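Cytochrome c, putative (PDB 1SP3) carries eight covalently bound c-type hemes and probably acts as a respiratory tetrathionate reductase, passing electrons along them. Local coordinates at residues K259-T262 / K268-Y271. Sequence-based numbering, arbitrary orientation.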
# COMPACT_ATOMS: atom_id res chain seq x y z
N LYS A 259 -23.78 15.14 -13.37
CA LYS A 259 -22.95 15.84 -14.31
C LYS A 259 -22.04 14.84 -15.06
O LYS A 259 -21.83 13.71 -14.60
CB LYS A 259 -22.15 16.93 -13.60
CG LYS A 259 -21.17 16.44 -12.54
CD LYS A 259 -20.69 17.59 -11.65
CE LYS A 259 -19.18 17.55 -11.48
NZ LYS A 259 -18.74 17.98 -10.08
N PRO A 260 -21.53 15.26 -16.23
CA PRO A 260 -20.74 14.36 -17.08
C PRO A 260 -19.48 13.79 -16.38
O PRO A 260 -18.76 14.49 -15.64
CB PRO A 260 -20.32 15.26 -18.28
CG PRO A 260 -21.34 16.41 -18.30
CD PRO A 260 -21.70 16.61 -16.83
N GLU A 261 -19.24 12.50 -16.60
CA GLU A 261 -18.09 11.81 -16.02
C GLU A 261 -16.85 11.95 -16.92
O GLU A 261 -16.42 10.98 -17.56
CB GLU A 261 -18.43 10.37 -15.77
CG GLU A 261 -19.66 10.20 -14.89
CD GLU A 261 -19.70 8.79 -14.35
OE1 GLU A 261 -19.13 7.91 -15.07
OE2 GLU A 261 -20.24 8.56 -13.21
N THR A 262 -16.30 13.16 -16.91
CA THR A 262 -15.20 13.66 -17.71
C THR A 262 -13.89 12.84 -17.64
O THR A 262 -13.68 12.06 -16.72
CB THR A 262 -14.96 15.16 -17.30
OG1 THR A 262 -14.81 15.28 -15.86
CG2 THR A 262 -16.25 15.96 -17.53
N LYS A 268 -8.30 8.51 -18.16
CA LYS A 268 -8.77 8.33 -16.76
C LYS A 268 -9.87 9.32 -16.39
O LYS A 268 -9.80 10.50 -16.68
CB LYS A 268 -7.67 8.53 -15.70
CG LYS A 268 -6.38 7.77 -15.91
CD LYS A 268 -6.71 6.20 -15.67
CE LYS A 268 -5.52 5.38 -15.37
NZ LYS A 268 -6.02 4.05 -15.05
N HIS A 269 -10.81 8.84 -15.59
CA HIS A 269 -11.91 9.65 -15.14
C HIS A 269 -11.44 10.74 -14.22
O HIS A 269 -10.60 10.49 -13.39
CB HIS A 269 -13.00 8.72 -14.57
CG HIS A 269 -13.87 8.15 -15.66
ND1 HIS A 269 -14.67 8.95 -16.46
CD2 HIS A 269 -13.99 6.89 -16.14
CE1 HIS A 269 -15.28 8.19 -17.36
NE2 HIS A 269 -14.89 6.94 -17.19
N THR A 270 -11.85 11.97 -14.47
CA THR A 270 -11.62 13.01 -13.48
C THR A 270 -12.84 13.21 -12.58
O THR A 270 -12.75 13.90 -11.60
CB THR A 270 -11.26 14.35 -14.13
OG1 THR A 270 -12.19 14.57 -15.19
CG2 THR A 270 -9.90 14.26 -14.83
N TYR A 271 -14.00 12.73 -13.03
CA TYR A 271 -15.23 12.76 -12.24
C TYR A 271 -15.97 11.41 -12.37
O TYR A 271 -16.08 10.90 -13.47
CB TYR A 271 -16.21 13.89 -12.63
CG TYR A 271 -17.40 13.82 -11.68
CD1 TYR A 271 -17.27 14.22 -10.37
CD2 TYR A 271 -18.62 13.25 -12.06
CE1 TYR A 271 -18.30 14.12 -9.48
CE2 TYR A 271 -19.69 13.19 -11.15
CZ TYR A 271 -19.49 13.64 -9.86
OH TYR A 271 -20.48 13.56 -8.89
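Thr262 and Thr270 meet across a surface excursion of the chain that doubles back on itself between strands 246-251 and 271-272, with an inverse gamma turn centred on Glu261. The two arms run roughly antiparallel, 162° apart. Polar bonds hold one end. The carbonyl oxygen of Thr262 accepts from Thr270 N at 2.9 Å and from His269 ND1 at 3.3 Å, the two donors arriving from opposite faces of the carbonyl plane, so the oxygen is gripped above and below. His269 ND1 also makes a weak bond, bent to 118° at the hydrogen, to Glu261 O, which sits at the imidazole edge in the ring plane; ND1 is thus shared between two neighbouring carbonyls, which probably restrains the turn of the ring.

Aromatic packing holds the other end. With chi1 at -178°, CG of Tyr271 points opposite the backbone N and the ring presents one face to the lysine chain. Lys259 bends at chi3 and chi4, and its side chain crosses that of Tyr271 at about a right angle: CE makes a CH-pi contact over the ring face, 4.0 Å from the Tyr271 centroid, while NZ forms an off-centre cation-pi contact. Tyr271 OH bonds to Thr254 O and Asp257 N, tying the ring to an earlier part of the same loop, while Glu261 OE2 bonds to Lys273 N, just past strand 271-272. A leucine in place of Tyr271 would probably leave the Lys259 ammonium without its pi partner and Thr254 O without the phenol.

Between the threonines, OG1 of Thr262 and OG1 of Thr270 share a hydrogen bond of 2.8 Å, in which either could be the donor.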